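Local coordinates for Esterase/lipase (Uncultured bacterium, PDB 3K6K), which probably hydrolyses carboxylic ester bonds, as a bacterial homologue of hormone-sensitive lipase built on the alpha/beta hydrolase fold, at residues Thr63-Val68 / Val135-Ala140; His82-His87 / Arg139-Thr144. All coordinates share one frame; numbering follows the deposited sequence.

Interaction 1: residues Thr63-Val68 / Val135-Ala140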
# COMPACT_ATOMS: atom_id res chain seq x y z
N THR A 63 -3.58 -31.09 15.61
CA THR A 63 -2.20 -31.49 15.86
C THR A 63 -1.45 -30.49 16.76
O THR A 63 -2.09 -29.75 17.53
CB THR A 63 -1.43 -31.91 14.55
OG1 THR A 63 -0.08 -32.22 14.88
CG2 THR A 63 -1.43 -30.81 13.49
N ASP A 64 -0.12 -30.52 16.72
CA ASP A 64 0.72 -29.54 17.41
C ASP A 64 1.94 -29.13 16.55
O ASP A 64 2.38 -29.87 15.63
CB ASP A 64 1.18 -30.05 18.78
CG ASP A 64 2.42 -30.96 18.68
OD1 ASP A 64 2.21 -32.14 18.34
OD2 ASP A 64 3.58 -30.49 18.92
N LEU A 65 2.49 -27.96 16.84
CA LEU A 65 3.76 -27.58 16.27
C LEU A 65 4.57 -27.17 17.45
O LEU A 65 4.24 -26.16 18.10
CB LEU A 65 3.66 -26.40 15.30
CG LEU A 65 3.32 -26.74 13.86
CD1 LEU A 65 2.77 -25.46 13.13
CD2 LEU A 65 4.50 -27.35 13.10
N GLY A 66 5.61 -27.97 17.75
CA GLY A 66 6.47 -27.70 18.89
C GLY A 66 5.76 -27.53 20.23
O GLY A 66 6.14 -26.69 21.06
N GLY A 67 4.71 -28.33 20.44
CA GLY A 67 4.03 -28.33 21.75
C GLY A 67 2.82 -27.41 21.80
O GLY A 67 2.05 -27.44 22.78
N VAL A 68 2.64 -26.60 20.75
CA VAL A 68 1.53 -25.65 20.67
C VAL A 68 0.41 -26.26 19.81
O VAL A 68 0.67 -26.70 18.69
CB VAL A 68 1.97 -24.36 20.03
CG1 VAL A 68 0.87 -23.30 20.18
CG2 VAL A 68 3.33 -23.92 20.58
N VAL A 135 6.87 -18.27 17.82
CA VAL A 135 8.28 -18.63 17.53
C VAL A 135 8.53 -20.10 17.66
O VAL A 135 9.16 -20.74 16.78
CB VAL A 135 9.25 -17.92 18.50
CG1 VAL A 135 10.67 -18.18 18.10
CG2 VAL A 135 8.97 -16.45 18.53
N ALA A 136 8.05 -20.67 18.74
CA ALA A 136 8.24 -22.09 18.95
C ALA A 136 7.60 -22.84 17.80
O ALA A 136 8.21 -23.76 17.26
CB ALA A 136 7.69 -22.51 20.26
N ALA A 137 6.41 -22.41 17.37
CA ALA A 137 5.71 -23.11 16.28
C ALA A 137 6.50 -23.02 14.96
O ALA A 137 6.68 -24.01 14.24
CB ALA A 137 4.31 -22.55 16.12
N TYR A 138 6.98 -21.83 14.67
CA TYR A 138 7.78 -21.57 13.48
C TYR A 138 9.02 -22.46 13.45
O TYR A 138 9.27 -23.16 12.47
CB TYR A 138 8.17 -20.09 13.43
CG TYR A 138 9.00 -19.76 12.22
CD1 TYR A 138 10.22 -19.10 12.35
CD2 TYR A 138 8.57 -20.10 10.94
CE1 TYR A 138 10.95 -18.75 11.26
CE2 TYR A 138 9.32 -19.80 9.82
CZ TYR A 138 10.51 -19.13 9.99
OH TYR A 138 11.25 -18.80 8.89
N ARG A 139 9.77 -22.44 14.54
CA ARG A 139 10.97 -23.29 14.69
C ARG A 139 10.59 -24.74 14.32
O ARG A 139 11.20 -25.38 13.44
CB ARG A 139 11.49 -23.19 16.12
CG ARG A 139 12.90 -23.73 16.39
CD ARG A 139 13.32 -23.33 17.84
NE ARG A 139 14.72 -22.86 17.93
CZ ARG A 139 15.14 -21.66 18.37
NH1 ARG A 139 14.30 -20.71 18.81
NH2 ARG A 139 16.45 -21.42 18.39
N ALA A 140 9.50 -25.21 14.92
CA ALA A 140 9.04 -26.55 14.66
C ALA A 140 8.60 -26.73 13.24
O ALA A 140 8.76 -27.80 12.66
CB ALA A 140 7.93 -26.92 15.61

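Interaction 2: residues His82-His87 / Arg139-Thr144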
# COMPACT_ATOMS: atom_id res chain seq x y z
N HIS A 82 3.61 -24.27 3.12
CA HIS A 82 2.97 -24.22 4.42
C HIS A 82 2.67 -22.78 4.75
O HIS A 82 3.54 -21.90 4.46
CB HIS A 82 3.91 -24.79 5.47
CG HIS A 82 4.24 -26.23 5.23
ND1 HIS A 82 3.54 -27.26 5.83
CD2 HIS A 82 5.13 -26.81 4.39
CE1 HIS A 82 4.02 -28.41 5.39
NE2 HIS A 82 4.99 -28.17 4.52
N ILE A 83 1.47 -22.54 5.34
CA ILE A 83 1.07 -21.26 5.88
C ILE A 83 0.97 -21.42 7.40
O ILE A 83 0.23 -22.27 7.91
CB ILE A 83 -0.33 -20.71 5.30
CG1 ILE A 83 -0.35 -20.69 3.76
CG2 ILE A 83 -0.62 -19.32 5.88
CD1 ILE A 83 -1.70 -20.34 3.13
N LEU A 84 1.69 -20.60 8.14
CA LEU A 84 1.57 -20.68 9.54
C LEU A 84 0.68 -19.49 9.93
O LEU A 84 1.11 -18.36 9.76
CB LEU A 84 2.96 -20.53 10.17
CG LEU A 84 3.00 -20.46 11.70
CD1 LEU A 84 2.16 -21.65 12.27
CD2 LEU A 84 4.45 -20.49 12.24
N TYR A 85 -0.53 -19.77 10.44
CA TYR A 85 -1.56 -18.75 10.68
C TYR A 85 -1.79 -18.36 12.17
O TYR A 85 -1.97 -19.24 13.02
CB TYR A 85 -2.91 -19.12 10.01
CG TYR A 85 -3.85 -17.94 9.93
CD1 TYR A 85 -4.66 -17.59 11.02
CD2 TYR A 85 -3.91 -17.14 8.77
CE1 TYR A 85 -5.48 -16.44 10.95
CE2 TYR A 85 -4.71 -16.02 8.68
CZ TYR A 85 -5.51 -15.67 9.78
OH TYR A 85 -6.30 -14.55 9.72
N PHE A 86 -1.85 -17.06 12.46
CA PHE A 86 -2.22 -16.63 13.80
C PHE A 86 -3.55 -15.86 13.79
O PHE A 86 -3.68 -14.87 13.11
CB PHE A 86 -1.12 -15.76 14.44
CG PHE A 86 0.26 -16.28 14.26
CD1 PHE A 86 0.60 -17.56 14.70
CD2 PHE A 86 1.25 -15.49 13.68
CE1 PHE A 86 1.90 -18.04 14.54
CE2 PHE A 86 2.57 -15.96 13.51
CZ PHE A 86 2.89 -17.23 13.93
N HIS A 87 -4.54 -16.29 14.57
CA HIS A 87 -5.87 -15.69 14.55
C HIS A 87 -5.89 -14.37 15.33
O HIS A 87 -5.00 -14.08 16.09
CB HIS A 87 -6.89 -16.68 15.16
CG HIS A 87 -6.74 -16.85 16.64
ND1 HIS A 87 -6.00 -17.88 17.20
CD2 HIS A 87 -7.13 -16.06 17.66
CE1 HIS A 87 -6.03 -17.75 18.52
NE2 HIS A 87 -6.69 -16.65 18.82
N ARG A 139 9.77 -22.44 14.54
CA ARG A 139 10.97 -23.29 14.69
C ARG A 139 10.59 -24.74 14.32
O ARG A 139 11.20 -25.38 13.44
CB ARG A 139 11.49 -23.19 16.12
CG ARG A 139 12.90 -23.73 16.39
CD ARG A 139 13.32 -23.33 17.84
NE ARG A 139 14.72 -22.86 17.93
CZ ARG A 139 15.14 -21.66 18.37
NH1 ARG A 139 14.30 -20.71 18.81
NH2 ARG A 139 16.45 -21.42 18.39
N ALA A 140 9.50 -25.21 14.92
CA ALA A 140 9.04 -26.55 14.66
C ALA A 140 8.60 -26.73 13.24
O ALA A 140 8.76 -27.80 12.66
CB ALA A 140 7.93 -26.92 15.61
N LEU A 141 8.03 -25.68 12.66
CA LEU A 141 7.56 -25.79 11.28
C LEU A 141 8.74 -25.79 10.26
O LEU A 141 8.67 -26.40 9.18
CB LEU A 141 6.49 -24.67 11.05
CG LEU A 141 5.85 -24.32 9.71
CD1 LEU A 141 5.06 -25.48 9.06
CD2 LEU A 141 4.95 -23.09 9.96
N LEU A 142 9.82 -25.09 10.60
CA LEU A 142 11.05 -25.12 9.77
C LEU A 142 11.52 -26.55 9.48
O LEU A 142 11.77 -26.90 8.31
CB LEU A 142 12.16 -24.28 10.40
CG LEU A 142 11.99 -22.77 10.25
CD1 LEU A 142 12.88 -22.00 11.20
CD2 LEU A 142 12.30 -22.37 8.85
N LYS A 143 11.59 -27.39 10.52
CA LYS A 143 11.85 -28.88 10.38
C LYS A 143 10.81 -29.66 9.58
O LYS A 143 11.21 -30.49 8.76
CB LYS A 143 12.06 -29.61 11.73
CG LYS A 143 12.73 -28.76 12.84
CD LYS A 143 13.30 -29.63 13.97
CE LYS A 143 14.11 -28.77 14.96
NZ LYS A 143 14.85 -29.60 15.97
N THR A 144 9.50 -29.44 9.81
CA THR A 144 8.44 -30.15 9.05
C THR A 144 8.45 -29.74 7.58
O THR A 144 8.35 -30.61 6.70
CB THR A 144 7.00 -29.94 9.61
OG1 THR A 144 6.91 -30.47 10.94
CG2 THR A 144 5.95 -30.66 8.73

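Interaction 1: residues Thr63-Val68 / Val135-Ala140
This is apolar packing of a beta-hairpin tip against a helix, at the antiparallel edge of the central sheet of an alpha/beta hydrolase fold. Strand 59-65, outermost in the sheet within this chain, turns into its neighbour 68-74 through a type I' turn from Leu65 to Val68, and the turn leans on helix 129-145. The hairpin closes with paired backbone bonds, Leu65 N to Val68 O and Val68 N to Leu65 O. The closeness of the two backbones shows in the CA atoms of Leu65 and Ala137, which lie 4.9 Å apart; small residues on the helix, Ala137 and Ala140, make this possible. Leu65 reaches the helix with two parts of its side chain: CB meets Ala137 CB at 4.0 Å, and CD2 lies 4.3 Å from Ala140 CB. Its CG stands anti to the carbonyl carbon (chi1 -86°), which turns CG away from the hairpin turn and leaves CD2 facing the helix. Leu65 also packs on Trp115 of strand 113-117, while Ala137 packs on Leu117 of that strand, so both sides of the contact rest on strand 113-117. At Gly66, phi is +54°, as a type I' turn requires, and the absence of a side chain there lets Ala140 approach the backbone itself. The turn is braced from within the hairpin as well. Asp64 OD2 accepts from Gly67 N at 2.9 Å, an Asx motif in which the N-H comes to the anti side of the carboxylate, 16° out of its plane. The tightest approach between strand end and helix is the methyl of Ala140 over the turn peptide, with Ala140 CB 3.3 Å from Gly66 N.

Interaction 2: residues His82-His87 / Arg139-Thr144
Strand 82-86 and helix segment 139-144 run nearly antiparallel, their axes 10.5 Å apart at closest approach and their directions 164° from each other. That spacing places the helix as a layer over the parallel part of the alpha/beta hydrolase sheet, where strand 82-86 lies between 113-117 and 151-156. Leu141 carries the contact from the helix side. With CG anti to the backbone N (chi1 173°), its side chain extends down to the sheet and divides its two methyls between Leu84 and His82, two residues apart on the helix-facing side of the strand. CD2 takes Leu84, and the two leucines pass each other in opposite directions. This is a compressed carbon-carbon approach, with Leu84 CB 3.2 Å from Leu141 CD2. CD1 takes His82, lying 3.8 Å from His82 CB and also near CG and ND1, so it meets the imidazole obliquely where the ring joins its stem. One ring nitrogen, His82 ND1, is hydrogen-bonded to Trp115 NE1, which should restrain the ring's rotation. Leu141 itself also touches Trp115 and, on the other neighbouring strand, Ile151, and thus spans three strands. One helical turn beyond Leu141, at the more exposed border, Thr144 CG2 comes within 4.5 Å of His82 CE1.

Interactions 1 and 2 lie about 7 Å apart between centres and use overlapping parts of helix 129-145, sharing Arg139 and Ala140. The helix thereby covers the hairpin turn and strand 82-86 in one layer. The two contacts join directly: Leu65 CD2 lies 3.9 Å from Leu141 CA, Leu65 CD1 is 3.9 Å from Leu84 CD1, and Leu84 CD2 approaches Tyr138 CA at 3.7 Å. Leu84 thus packs against residues of interaction 1 as well as its own partner. Trp115 connects them again, touching Leu65, His82 and Leu141. Both are structural packing, and neither includes the probable catalytic triad Ser157, His281 and Glu251.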